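Local coordinates for protein probable ATP-dependent kinase TDA10 (Saccharomyces cerevisiae, PDB 1ODF) that is probably an ATP-dependent kinase of still unknown substrate, related in structure to bacterial pantothenate kinase, at residues I207-D212 / L273-N278; L163-I168 / P250-Y255; C30-F35 / V153-L158; Q123-L128 / G146-L151. All coordinates share one frame; numbering follows the deposited sequence.

Contact 1. Residues I207-D212 / L273-N278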
loop_
_atom_site.group_PDB
_atom_site.type_symbol
_atom_site.label_atom_id
_atom_site.label_comp_id
_atom_site.label_asym_id
_atom_site.label_seq_id
_atom_site.Cartn_x
_atom_site.Cartn_y
_atom_site.Cartn_z
ATOM N N ILE A 207 1.235 9.571 3.741
ATOM C CA ILE A 207 0.702 10.292 2.593
ATOM C C ILE A 207 -0.582 9.562 2.227
ATOM O O ILE A 207 -0.551 8.415 1.777
ATOM C CB ILE A 207 1.637 10.233 1.369
ATOM C CG1 ILE A 207 3.094 10.523 1.783
ATOM C CG2 ILE A 207 1.115 11.205 0.292
ATOM C CD1 ILE A 207 3.335 11.914 2.274
ATOM N N VAL A 208 -1.708 10.229 2.429
ATOM C CA VAL A 208 -2.994 9.625 2.151
ATOM C C VAL A 208 -3.728 10.301 1.012
ATOM O O VAL A 208 -3.885 11.527 0.989
ATOM C CB VAL A 208 -3.899 9.644 3.412
ATOM C CG1 VAL A 208 -5.302 9.111 3.065
ATOM C CG2 VAL A 208 -3.267 8.797 4.513
ATOM N N PHE A 209 -4.166 9.476 0.066
ATOM C CA PHE A 209 -4.914 9.928 -1.099
ATOM C C PHE A 209 -6.349 9.449 -0.943
ATOM O O PHE A 209 -6.590 8.247 -0.759
ATOM C CB PHE A 209 -4.371 9.288 -2.391
ATOM C CG PHE A 209 -3.134 9.944 -2.960
ATOM C CD1 PHE A 209 -2.163 10.507 -2.137
ATOM C CD2 PHE A 209 -2.925 9.956 -4.337
ATOM C CE1 PHE A 209 -1.005 11.069 -2.682
ATOM C CE2 PHE A 209 -1.774 10.513 -4.889
ATOM C CZ PHE A 209 -0.811 11.070 -4.057
ATOM N N THR A 210 -7.300 10.375 -0.987
ATOM C CA THR A 210 -8.696 9.983 -0.946
ATOM C C THR A 210 -9.376 10.715 -2.116
ATOM O O THR A 210 -8.767 11.583 -2.747
ATOM C CB THR A 210 -9.378 10.331 0.398
ATOM O OG1 THR A 210 -10.595 9.583 0.501
ATOM C CG2 THR A 210 -9.694 11.817 0.491
ATOM N N THR A 211 -10.617 10.361 -2.424
ATOM C CA THR A 211 -11.309 10.999 -3.538
ATOM C C THR A 211 -12.737 11.380 -3.155
ATOM O O THR A 211 -13.223 10.966 -2.104
ATOM C CB THR A 211 -11.305 10.058 -4.775
ATOM O OG1 THR A 211 -11.889 10.729 -5.897
ATOM C CG2 THR A 211 -12.066 8.776 -4.481
ATOM N N ASP A 212 -13.396 12.180 -3.992
ATOM C CA ASP A 212 -14.770 12.621 -3.727
ATOM C C ASP A 212 -15.796 11.510 -3.927
ATOM O O ASP A 212 -16.873 11.526 -3.332
ATOM C CB ASP A 212 -15.128 13.810 -4.624
ATOM C CG ASP A 212 -14.801 13.557 -6.083
ATOM O OD1 ASP A 212 -15.161 12.477 -6.593
ATOM O OD2 ASP A 212 -14.187 14.439 -6.721
ATOM N N LEU A 273 -4.613 14.078 1.004
ATOM C CA LEU A 273 -4.938 14.772 -0.232
ATOM C C LEU A 273 -6.230 14.239 -0.827
ATOM O O LEU A 273 -6.383 13.027 -1.026
ATOM C CB LEU A 273 -3.822 14.587 -1.262
ATOM C CG LEU A 273 -2.386 15.010 -0.951
ATOM C CD1 LEU A 273 -1.525 14.725 -2.166
ATOM C CD2 LEU A 273 -2.330 16.483 -0.605
ATOM N N GLY A 274 -7.158 15.149 -1.101
ATOM C CA GLY A 274 -8.417 14.757 -1.701
ATOM C C GLY A 274 -8.334 15.049 -3.184
ATOM O O GLY A 274 -8.063 16.183 -3.568
ATOM N N ILE A 275 -8.549 14.038 -4.022
ATOM C CA ILE A 275 -8.470 14.247 -5.467
ATOM C C ILE A 275 -9.736 13.802 -6.180
ATOM O O ILE A 275 -10.452 12.922 -5.705
ATOM C CB ILE A 275 -7.275 13.498 -6.091
ATOM C CG1 ILE A 275 -7.547 11.990 -6.109
ATOM C CG2 ILE A 275 -6.016 13.804 -5.307
ATOM C CD1 ILE A 275 -6.470 11.181 -6.816
ATOM N N ASP A 276 -9.994 14.419 -7.332
ATOM C CA ASP A 276 -11.177 14.118 -8.135
ATOM C C ASP A 276 -10.873 13.153 -9.280
ATOM O O ASP A 276 -9.731 12.715 -9.451
ATOM C CB ASP A 276 -11.764 15.415 -8.701
ATOM C CG ASP A 276 -10.827 16.107 -9.693
ATOM O OD1 ASP A 276 -11.116 17.268 -10.064
ATOM O OD2 ASP A 276 -9.814 15.500 -10.111
ATOM N N SER A 277 -11.902 12.836 -10.064
ATOM C CA SER A 277 -11.777 11.931 -11.206
ATOM C C SER A 277 -10.521 12.191 -12.034
ATOM O O SER A 277 -9.841 11.255 -12.445
ATOM C CB SER A 277 -13.005 12.051 -12.105
ATOM O OG SER A 277 -14.196 11.940 -11.343
ATOM N N ASN A 278 -10.210 13.458 -12.279
ATOM C CA ASN A 278 -9.025 13.807 -13.064
ATOM C C ASN A 278 -7.756 13.860 -12.225
ATOM O O ASN A 278 -6.750 14.434 -12.650
ATOM C CB ASN A 278 -9.208 15.161 -13.755
ATOM C CG ASN A 278 -10.104 15.080 -14.973
ATOM O OD1 ASN A 278 -10.233 16.049 -15.720
ATOM N ND2 ASN A 278 -10.730 13.923 -15.179
HETATM O O HOH W 1 -15.447 13.485 -9.514
#
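Phe209 and Thr210 run beside Leu273 and Gly274 as parallel strands, neighbours in the central sheet of a P-loop kinase fold. The strand axes cross at -32°. Three backbone hydrogen bonds join them. Leu273 N donates to Val208 O over 2.7 Å. Thr210 N donates to Leu273 O over 2.8 Å. Ile275 N donates to Thr210 O, also over 2.8 Å. Thr210 and Leu273 thus each use both N-H and C=O across this pair.

Phe209, Leu273 and Ile275 share one face of the sheet. Phe209 CG is anti to the carbonyl carbon, beside the backbone N (chi1 -81°), and starts the ring that meets Leu273. The two side chains lie side by side and point the same way, with Leu273 CD1 3.7 Å from Phe209 CE1. Helix 8-24 covers this face, where Val8 touches both residues. The Phe209 side chain also touches the predicted ATP-binding loop at Gly38. On the other face Thr210 CG2 sits 3.9 Å from Gly274 CA, and Val260 of helix 249-262 packs on Thr210.

At Asp212 and beyond Ile275 the contact turns polar. Asp212 OD2 comes to 3.3 Å from Asp276 CB, while Asp276 OD2 accepts from Asn280 N. The two carboxylates do not meet. A water joins the loops instead: it donates to Asp212 OD1 at 3.1 Å and is hydrogen-bonded to Ser277 OG at 2.7 Å.

Contact 2. Residues L163-I168 / P250-Y255; sequences LGFNPI and PSYKLY
Phe165 and Tyr255 carry this contact, which joins the loop after strand 155-160 to helix 249-262. It holds no direct hydrogen bond between the two segments.

The tight part is aromatic. Tyr255 CB rests 3.6 Å from Phe165 CG. The two side chains cross at about a right angle, yet their ring planes differ by only 32°. Tyr255 CG lies anti to the carbonyl carbon, beside the backbone N (chi1 -42°). The ring beyond it lies next to the loop backbone, with Tyr255 CD2 3.1 Å from Asn166 O. Leu254 CB sits over the centre of one face of the Tyr255 ring. At the far end of Phe165, Tyr252 CD2 lies near the ring plane, at the edge, 4.3 Å from Phe165 CZ.

The other side is looser. Ile168, partly exposed, reaches back with its end, and its CD1 comes to 3.9 Å from Leu254 CD2. A water bridges the two backbones: it accepts from Asn166 N at 2.9 Å and donates to Tyr255 O at 3.1 Å.

Polar groups of both segments have partners in other parts of the fold. Tyr255 OH and Ile168 N both bond to Asn186 OD1, on helix 182-195. Tyr252 OH bonds to Gln40 OE1 in the predicted ATP-binding loop. The loop 163-168 is thus held between helix 182-195 and helix 249-262, close to the loop that follows strand 32-37, and Phe259 of helix 249-262 meets the Phe165 ring as well.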
loop_
_atom_site.group_PDB
_atom_site.type_symbol
_atom_site.label_atom_id
_atom_site.label_comp_id
_atom_site.label_asym_id
_atom_site.label_seq_id
_atom_site.Cartn_x
_atom_site.Cartn_y
_atom_site.Cartn_z
ATOM N N LEU A 163 -2.896 0.338 2.839
ATOM C CA LEU A 163 -2.043 0.630 3.977
ATOM C C LEU A 163 -2.746 1.606 4.922
ATOM O O LEU A 163 -3.236 2.662 4.504
ATOM C CB LEU A 163 -0.714 1.227 3.512
ATOM C CG LEU A 163 0.162 0.410 2.556
ATOM C CD1 LEU A 163 1.522 1.087 2.418
ATOM C CD2 LEU A 163 0.334 -1.005 3.075
ATOM N N GLY A 164 -2.801 1.248 6.200
ATOM C CA GLY A 164 -3.447 2.118 7.161
ATOM C C GLY A 164 -4.809 1.613 7.603
ATOM O O GLY A 164 -5.300 2.018 8.657
ATOM N N PHE A 165 -5.426 0.743 6.803
ATOM C CA PHE A 165 -6.731 0.186 7.158
ATOM C C PHE A 165 -6.559 -0.650 8.419
ATOM O O PHE A 165 -5.560 -1.356 8.577
ATOM C CB PHE A 165 -7.271 -0.716 6.037
ATOM C CG PHE A 165 -7.627 0.013 4.770
ATOM C CD1 PHE A 165 -7.331 1.368 4.610
ATOM C CD2 PHE A 165 -8.219 -0.677 3.707
ATOM C CE1 PHE A 165 -7.615 2.028 3.405
ATOM C CE2 PHE A 165 -8.507 -0.031 2.500
ATOM C CZ PHE A 165 -8.202 1.327 2.349
ATOM N N ASN A 166 -7.533 -0.579 9.314
ATOM C CA ASN A 166 -7.461 -1.347 10.551
ATOM C C ASN A 166 -8.630 -2.310 10.713
ATOM O O ASN A 166 -9.782 -1.982 10.412
ATOM C CB ASN A 166 -7.381 -0.414 11.766
ATOM C CG ASN A 166 -6.074 0.386 11.805
ATOM O OD1 ASN A 166 -4.987 -0.173 11.700
ATOM N ND2 ASN A 166 -6.189 1.695 11.958
ATOM N N PRO A 167 -8.337 -3.521 11.196
ATOM C CA PRO A 167 -9.361 -4.545 11.400
ATOM C C PRO A 167 -10.450 -4.153 12.377
ATOM O O PRO A 167 -10.214 -3.407 13.335
ATOM C CB PRO A 167 -8.551 -5.749 11.883
ATOM C CG PRO A 167 -7.357 -5.120 12.548
ATOM C CD PRO A 167 -7.006 -4.018 11.587
ATOM N N ILE A 168 -11.661 -4.630 12.100
ATOM C CA ILE A 168 -12.792 -4.394 12.983
ATOM C C ILE A 168 -12.481 -5.320 14.148
ATOM O O ILE A 168 -12.210 -6.504 13.944
ATOM C CB ILE A 168 -14.112 -4.836 12.340
ATOM C CG1 ILE A 168 -14.308 -4.115 10.998
ATOM C CG2 ILE A 168 -15.265 -4.546 13.295
ATOM C CD1 ILE A 168 -14.249 -2.593 11.102
ATOM N N PRO A 250 -15.676 -3.981 -1.120
ATOM C CA PRO A 250 -16.089 -4.251 0.265
ATOM C C PRO A 250 -15.081 -3.658 1.260
ATOM O O PRO A 250 -15.460 -3.018 2.247
ATOM C CB PRO A 250 -16.143 -5.775 0.317
ATOM C CG PRO A 250 -16.549 -6.135 -1.093
ATOM C CD PRO A 250 -15.686 -5.216 -1.926
ATOM N N SER A 251 -13.797 -3.863 0.982
ATOM C CA SER A 251 -12.743 -3.332 1.842
ATOM C C SER A 251 -12.837 -1.813 1.938
ATOM O O SER A 251 -12.753 -1.245 3.021
ATOM C CB SER A 251 -11.371 -3.724 1.300
ATOM O OG SER A 251 -11.175 -5.116 1.424
ATOM N N TYR A 252 -13.009 -1.162 0.791
ATOM C CA TYR A 252 -13.121 0.290 0.746
ATOM C C TYR A 252 -14.270 0.767 1.623
ATOM O O TYR A 252 -14.086 1.636 2.477
ATOM C CB TYR A 252 -13.339 0.767 -0.704
ATOM C CG TYR A 252 -12.083 0.763 -1.550
ATOM C CD1 TYR A 252 -12.076 0.201 -2.830
ATOM C CD2 TYR A 252 -10.892 1.309 -1.065
ATOM C CE1 TYR A 252 -10.906 0.179 -3.600
ATOM C CE2 TYR A 252 -9.721 1.292 -1.829
ATOM C CZ TYR A 252 -9.732 0.726 -3.090
ATOM O OH TYR A 252 -8.561 0.687 -3.825
ATOM N N LYS A 253 -15.446 0.183 1.414
ATOM C CA LYS A 253 -16.634 0.546 2.175
ATOM C C LYS A 253 -16.465 0.327 3.677
ATOM O O LYS A 253 -16.983 1.096 4.481
ATOM C CB LYS A 253 -17.847 -0.260 1.696
ATOM C CG LYS A 253 -18.216 -0.051 0.244
ATOM C CD LYS A 253 -19.451 -0.871 -0.122
ATOM C CE LYS A 253 -19.884 -0.611 -1.562
ATOM N NZ LYS A 253 -21.182 -1.285 -1.906
ATOM N N LEU A 254 -15.751 -0.727 4.051
ATOM C CA LEU A 254 -15.547 -1.023 5.459
ATOM C C LEU A 254 -14.497 -0.165 6.179
ATOM O O LEU A 254 -14.768 0.351 7.258
ATOM C CB LEU A 254 -15.157 -2.492 5.638
ATOM C CG LEU A 254 -15.969 -3.340 6.628
ATOM C CD1 LEU A 254 -15.127 -4.531 7.054
ATOM C CD2 LEU A 254 -16.374 -2.517 7.842
ATOM N N TYR A 255 -13.320 0.006 5.572
ATOM C CA TYR A 255 -12.218 0.724 6.221
ATOM C C TYR A 255 -11.821 2.130 5.794
ATOM O O TYR A 255 -11.269 2.877 6.602
ATOM C CB TYR A 255 -10.946 -0.126 6.145
ATOM C CG TYR A 255 -11.137 -1.601 6.416
ATOM C CD1 TYR A 255 -11.027 -2.540 5.388
ATOM C CD2 TYR A 255 -11.377 -2.063 7.708
ATOM C CE1 TYR A 255 -11.142 -3.912 5.647
ATOM C CE2 TYR A 255 -11.492 -3.426 7.982
ATOM C CZ TYR A 255 -11.373 -4.345 6.951
ATOM O OH TYR A 255 -11.466 -5.687 7.235
HETATM O O HOH W 2 -9.617 1.363 8.803
#

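Contact 3. Residues C30-F35 / V153-L158; sequences CPLFIF and VDIFIL
Leu32 to Phe35 pair with Ile155 to Leu158 as parallel strands whose axes cross at -21° and come within 4.7 Å, in the central sheet of the P-loop kinase fold. Four backbone bonds alternate between them: Leu32 N to Asp154 O, Phe156 N to Leu32 O, Ile34 N to Phe156 O and Leu158 N to Ile34 O. In the first, the donor lies 38° above the carbonyl plane of Asp154. Asp154 O also accepts from a water at 2.8 Å, which donates to Cys30 O too.

Phe33, Phe35, Phe156 and Leu158 share one face. Phe156 CB stands over the centre of the Phe33 ring, 4.1 Å from its centroid, in a CH-pi contact. Phe156 CG, anti to the backbone N (chi1 -169°), lies 4.0 Å from Phe33 CE2. The two rings meet obliquely, Phe156 CD1 coming to 3.8 Å from Phe33 CE2. Leu158 approaches Phe35 at the ring edge, with Leu158 CD2 3.9 Å from Phe35 CE2.

The opposite face is aliphatic. Ile34 CD1 reaches across to Ile155 CG2 at 3.7 Å.

Helix 8-24 packs on this aliphatic face, through Trp23 on Leu32 and Ile20 on Ile34. Helix 104-114 packs on the aromatic face, through Leu111 on Phe33 and Ile114 on Phe156. Strand 65-69 flanks strand 155-160, and strand 204-211 flanks strand 32-37, so both strands of the pair are interior to the sheet.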
loop_
_atom_site.group_PDB
_atom_site.type_symbol
_atom_site.label_atom_id
_atom_site.label_comp_id
_atom_site.label_asym_id
_atom_site.label_seq_id
_atom_site.Cartn_x
_atom_site.Cartn_y
_atom_site.Cartn_z
ATOM N N CYS A 30 17.118 4.840 14.241
ATOM C CA CYS A 30 16.135 3.865 13.772
ATOM C C CYS A 30 15.591 4.331 12.418
ATOM O O CYS A 30 15.702 5.503 12.063
ATOM C CB CYS A 30 14.993 3.737 14.783
ATOM S SG CYS A 30 13.993 5.240 14.992
ATOM N N PRO A 31 15.007 3.418 11.636
ATOM C CA PRO A 31 14.476 3.832 10.334
ATOM C C PRO A 31 13.274 4.779 10.468
ATOM O O PRO A 31 12.579 4.803 11.488
ATOM C CB PRO A 31 14.052 2.506 9.686
ATOM C CG PRO A 31 14.803 1.453 10.464
ATOM C CD PRO A 31 14.780 1.982 11.861
ATOM N N LEU A 32 13.057 5.579 9.437
ATOM C CA LEU A 32 11.909 6.469 9.392
ATOM C C LEU A 32 11.109 5.858 8.249
ATOM O O LEU A 32 11.624 5.718 7.135
ATOM C CB LEU A 32 12.316 7.892 9.002
ATOM C CG LEU A 32 11.303 9.055 9.075
ATOM C CD1 LEU A 32 11.308 9.804 7.771
ATOM C CD2 LEU A 32 9.917 8.579 9.389
ATOM N N PHE A 33 9.873 5.460 8.517
ATOM C CA PHE A 33 9.048 4.898 7.457
ATOM C C PHE A 33 8.183 5.970 6.800
ATOM O O PHE A 33 7.814 6.967 7.431
ATOM C CB PHE A 33 8.152 3.779 7.998
ATOM C CG PHE A 33 8.861 2.468 8.150
ATOM C CD1 PHE A 33 9.912 2.327 9.059
ATOM C CD2 PHE A 33 8.517 1.383 7.350
ATOM C CE1 PHE A 33 10.614 1.124 9.165
ATOM C CE2 PHE A 33 9.212 0.173 7.447
ATOM C CZ PHE A 33 10.264 0.043 8.358
ATOM N N ILE A 34 7.898 5.769 5.519
ATOM C CA ILE A 34 7.046 6.676 4.776
ATOM C C ILE A 34 6.029 5.809 4.033
ATOM O O ILE A 34 6.374 5.064 3.107
ATOM C CB ILE A 34 7.846 7.534 3.787
ATOM C CG1 ILE A 34 8.855 8.393 4.552
ATOM C CG2 ILE A 34 6.889 8.447 3.010
ATOM C CD1 ILE A 34 9.679 9.290 3.680
ATOM N N PHE A 35 4.780 5.897 4.480
ATOM C CA PHE A 35 3.690 5.126 3.914
ATOM C C PHE A 35 2.854 5.918 2.923
ATOM O O PHE A 35 2.465 7.064 3.194
ATOM C CB PHE A 35 2.750 4.632 5.021
ATOM C CG PHE A 35 3.386 3.684 5.995
ATOM C CD1 PHE A 35 3.268 3.902 7.366
ATOM C CD2 PHE A 35 4.073 2.550 5.549
ATOM C CE1 PHE A 35 3.822 3.005 8.288
ATOM C CE2 PHE A 35 4.633 1.642 6.459
ATOM C CZ PHE A 35 4.507 1.870 7.832
ATOM N N VAL A 153 18.977 0.955 7.419
ATOM C CA VAL A 153 18.098 1.713 6.541
ATOM C C VAL A 153 17.679 3.001 7.247
ATOM O O VAL A 153 17.210 2.969 8.385
ATOM C CB VAL A 153 16.841 0.907 6.180
ATOM C CG1 VAL A 153 16.011 1.671 5.147
ATOM C CG2 VAL A 153 17.246 -0.458 5.650
ATOM N N ASP A 154 17.868 4.129 6.569
ATOM C CA ASP A 154 17.509 5.424 7.126
ATOM C C ASP A 154 16.057 5.813 6.824
ATOM O O ASP A 154 15.344 6.301 7.695
ATOM C CB ASP A 154 18.476 6.485 6.594
ATOM C CG ASP A 154 19.905 6.277 7.105
ATOM O OD1 ASP A 154 20.134 6.472 8.319
ATOM O OD2 ASP A 154 20.786 5.911 6.297
ATOM N N ILE A 155 15.627 5.597 5.587
ATOM C CA ILE A 155 14.264 5.911 5.180
ATOM C C ILE A 155 13.700 4.746 4.383
ATOM O O ILE A 155 14.315 4.292 3.422
ATOM C CB ILE A 155 14.206 7.192 4.298
ATOM C CG1 ILE A 155 14.620 8.407 5.133
ATOM C CG2 ILE A 155 12.794 7.386 3.721
ATOM C CD1 ILE A 155 14.711 9.686 4.343
ATOM N N PHE A 156 12.542 4.246 4.799
ATOM C CA PHE A 156 11.920 3.151 4.080
ATOM C C PHE A 156 10.532 3.537 3.600
ATOM O O PHE A 156 9.632 3.843 4.388
ATOM C CB PHE A 156 11.838 1.888 4.939
ATOM C CG PHE A 156 11.438 0.680 4.159
ATOM C CD1 PHE A 156 10.110 0.486 3.781
ATOM C CD2 PHE A 156 12.403 -0.229 3.717
ATOM C CE1 PHE A 156 9.749 -0.590 2.971
ATOM C CE2 PHE A 156 12.047 -1.316 2.900
ATOM C CZ PHE A 156 10.722 -1.492 2.529
ATOM N N ILE A 157 10.377 3.503 2.286
ATOM C CA ILE A 157 9.134 3.857 1.629
ATOM C C ILE A 157 8.340 2.610 1.279
ATOM O O ILE A 157 8.825 1.743 0.558
ATOM C CB ILE A 157 9.426 4.657 0.331
ATOM C CG1 ILE A 157 10.254 5.897 0.675
ATOM C CG2 ILE A 157 8.131 5.050 -0.362
ATOM C CD1 ILE A 157 10.643 6.728 -0.529
ATOM N N LEU A 158 7.125 2.515 1.810
ATOM C CA LEU A 158 6.248 1.386 1.521
ATOM C C LEU A 158 4.925 1.963 1.001
ATOM O O LEU A 158 4.443 2.984 1.510
ATOM C CB LEU A 158 6.006 0.542 2.779
ATOM C CG LEU A 158 5.137 -0.712 2.586
ATOM C CD1 LEU A 158 5.858 -1.710 1.672
ATOM C CD2 LEU A 158 4.832 -1.336 3.934
HETATM O O HOH W 3 16.412 7.509 10.038
#

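Contact 4. Residues Q123-L128 / G146-L151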
loop_
_atom_site.group_PDB
_atom_site.type_symbol
_atom_site.label_atom_id
_atom_site.label_comp_id
_atom_site.label_asym_id
_atom_site.label_seq_id
_atom_site.Cartn_x
_atom_site.Cartn_y
_atom_site.Cartn_z
ATOM N N GLN A 123 23.477 -8.546 7.776
ATOM C CA GLN A 123 24.707 -8.331 7.018
ATOM C C GLN A 123 24.874 -6.846 6.675
ATOM O O GLN A 123 24.611 -5.969 7.500
ATOM C CB GLN A 123 24.682 -9.155 5.721
ATOM C CG GLN A 123 26.041 -9.291 5.026
ATOM C CD GLN A 123 25.919 -9.550 3.533
ATOM O OE1 GLN A 123 25.571 -8.655 2.761
ATOM N NE2 GLN A 123 26.201 -10.779 3.122
ATOM N N ASP A 124 25.316 -6.576 5.451
ATOM C CA ASP A 124 25.515 -5.214 4.977
ATOM C C ASP A 124 24.311 -4.830 4.120
ATOM O O ASP A 124 24.149 -3.671 3.726
ATOM C CB ASP A 124 26.794 -5.131 4.142
ATOM C CG ASP A 124 28.006 -5.691 4.870
ATOM O OD1 ASP A 124 28.349 -5.171 5.959
ATOM O OD2 ASP A 124 28.617 -6.652 4.351
ATOM N N THR A 125 23.477 -5.823 3.831
ATOM C CA THR A 125 22.278 -5.620 3.032
ATOM C C THR A 125 21.180 -6.565 3.492
ATOM O O THR A 125 21.454 -7.614 4.073
ATOM C CB THR A 125 22.528 -5.901 1.542
ATOM O OG1 THR A 125 22.761 -7.303 1.351
ATOM C CG2 THR A 125 23.730 -5.114 1.044
ATOM N N VAL A 126 19.936 -6.169 3.242
ATOM C CA VAL A 126 18.774 -6.985 3.573
ATOM C C VAL A 126 18.121 -7.243 2.228
ATOM O O VAL A 126 18.083 -6.356 1.374
ATOM C CB VAL A 126 17.769 -6.246 4.501
ATOM C CG1 VAL A 126 17.308 -4.937 3.861
ATOM C CG2 VAL A 126 16.575 -7.143 4.783
ATOM N N VAL A 127 17.627 -8.453 2.025
ATOM C CA VAL A 127 16.998 -8.777 0.760
ATOM C C VAL A 127 15.481 -8.733 0.826
ATOM O O VAL A 127 14.863 -9.345 1.699
ATOM C CB VAL A 127 17.444 -10.168 0.256
ATOM C CG1 VAL A 127 16.677 -10.540 -1.004
ATOM C CG2 VAL A 127 18.939 -10.152 -0.041
ATOM N N LEU A 128 14.891 -7.988 -0.102
ATOM C CA LEU A 128 13.440 -7.872 -0.196
ATOM C C LEU A 128 12.992 -8.543 -1.491
ATOM O O LEU A 128 13.701 -8.512 -2.499
ATOM C CB LEU A 128 13.007 -6.405 -0.184
ATOM C CG LEU A 128 12.924 -5.765 1.208
ATOM C CD1 LEU A 128 14.325 -5.510 1.760
ATOM C CD2 LEU A 128 12.136 -4.469 1.108
ATOM N N GLY A 146 15.238 -10.905 -5.724
ATOM C CA GLY A 146 14.593 -9.665 -5.339
ATOM C C GLY A 146 15.513 -8.463 -5.421
ATOM O O GLY A 146 16.222 -8.277 -6.407
ATOM N N GLN A 147 15.502 -7.645 -4.376
ATOM C CA GLN A 147 16.331 -6.447 -4.329
ATOM C C GLN A 147 17.115 -6.437 -3.026
ATOM O O GLN A 147 16.727 -7.085 -2.053
ATOM C CB GLN A 147 15.450 -5.196 -4.379
ATOM C CG GLN A 147 14.640 -4.988 -3.090
ATOM C CD GLN A 147 14.098 -3.571 -2.930
ATOM O OE1 GLN A 147 14.834 -2.585 -3.076
ATOM N NE2 GLN A 147 12.811 -3.464 -2.608
ATOM N N LYS A 148 18.217 -5.699 -3.005
ATOM C CA LYS A 148 19.030 -5.594 -1.800
ATOM C C LYS A 148 19.149 -4.146 -1.345
ATOM O O LYS A 148 19.417 -3.251 -2.141
ATOM C CB LYS A 148 20.426 -6.190 -2.024
ATOM C CG LYS A 148 20.493 -7.678 -1.733
ATOM C CD LYS A 148 21.929 -8.188 -1.614
ATOM C CE LYS A 148 22.633 -8.261 -2.959
ATOM N NZ LYS A 148 23.945 -8.964 -2.842
ATOM N N ILE A 149 18.940 -3.920 -0.055
ATOM C CA ILE A 149 19.028 -2.576 0.493
ATOM C C ILE A 149 20.141 -2.505 1.532
ATOM O O ILE A 149 20.299 -3.422 2.336
ATOM C CB ILE A 149 17.677 -2.161 1.132
ATOM C CG1 ILE A 149 16.567 -2.243 0.071
ATOM C CG2 ILE A 149 17.774 -0.740 1.694
ATOM C CD1 ILE A 149 15.175 -1.954 0.593
ATOM N N LYS A 150 20.913 -1.419 1.505
ATOM C CA LYS A 150 22.019 -1.243 2.447
ATOM C C LYS A 150 21.553 -0.990 3.878
ATOM O O LYS A 150 20.689 -0.149 4.120
ATOM C CB LYS A 150 22.918 -0.076 2.017
ATOM C CG LYS A 150 23.567 -0.231 0.647
ATOM C CD LYS A 150 24.435 0.980 0.307
ATOM C CE LYS A 150 24.965 0.917 -1.125
ATOM N NZ LYS A 150 23.870 1.014 -2.136
ATOM N N LEU A 151 22.131 -1.727 4.821
ATOM C CA LEU A 151 21.812 -1.570 6.232
ATOM C C LEU A 151 22.896 -0.721 6.901
ATOM O O LEU A 151 24.067 -0.778 6.531
ATOM C CB LEU A 151 21.737 -2.931 6.924
ATOM C CG LEU A 151 20.522 -3.828 6.663
ATOM C CD1 LEU A 151 19.257 -3.180 7.215
ATOM C CD2 LEU A 151 20.386 -4.062 5.181
#
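Leu128 and Gln147 form a hydrogen-bonded pair in an antiparallel sheet separate from the central one. Strands 125-128 and 147-150 run at 149° to each other. Leu128 N donates to Gln147 O, and Gln147 N donates back to Leu128 O at 2.7 Å. Two residues along, Ile149 N donates to Val126 O. At the far end Leu151 N bonds to Asp124 O at 3.0 Å, with the donor well above the carbonyl plane.

The Gln147 side chain lies beside that of Leu128 and points the same way. Its CB is 4.2 Å from Leu128 O. CG sits between the backbone N and the carbonyl carbon (chi1 70°) and meets Leu128 CB at 3.6 Å. CD passes the same CB at 4.1 Å. At the tip NE2 lies 3.9 Å from Leu128 CD2, and it donates to Tyr67 O of strand 65-69.

Leu128 CD1 also meets Ile149 CD1 at 3.8 Å. These residues and Val126 share the face turned to the protein: helix 104-114 touches Val126 and Leu128, and Phe156 touches Leu128 and Ile149. On the other face Lys148 packs its alkyl chain across Val127, where Lys148 CG comes to a tight 3.4 Å from Val127 CG2.

The chemistry is two-sided. The inner face is mostly aliphatic, and the side-chain amide of Gln147 reaches a backbone carbonyl there through NE2. On the outer face the Lys148 methylenes pack on exposed Val127. The contact lies away from the predicted ATP site, and its chemistry implies one face buried against the protein and one turned to the surface.

Contacts 1 and 3 belong to the same central sheet, joined where Ile207 N lies 2.8 Å from Phe35 O, a probable hydrogen bond. Contact 2 touches contact 3 through Leu163 CD1, 3.6 Å from Leu158 O. Contact 4 packs on contact 3 through Phe156 CZ, 3.6 Å from Leu128 CD2, so contact 3 touches all the others. Contacts 1 and 4 stay apart, with nearest atoms about 17 Å distant. The predicted ATP-binding loop, Gly38 to Ser45, follows the strand of segment 30-35. Contacts 1 and 2 approach it: the side chain of Phe209 lies about 4 Å from Gly38, and that of Tyr252 about 3 Å from that of Gln40.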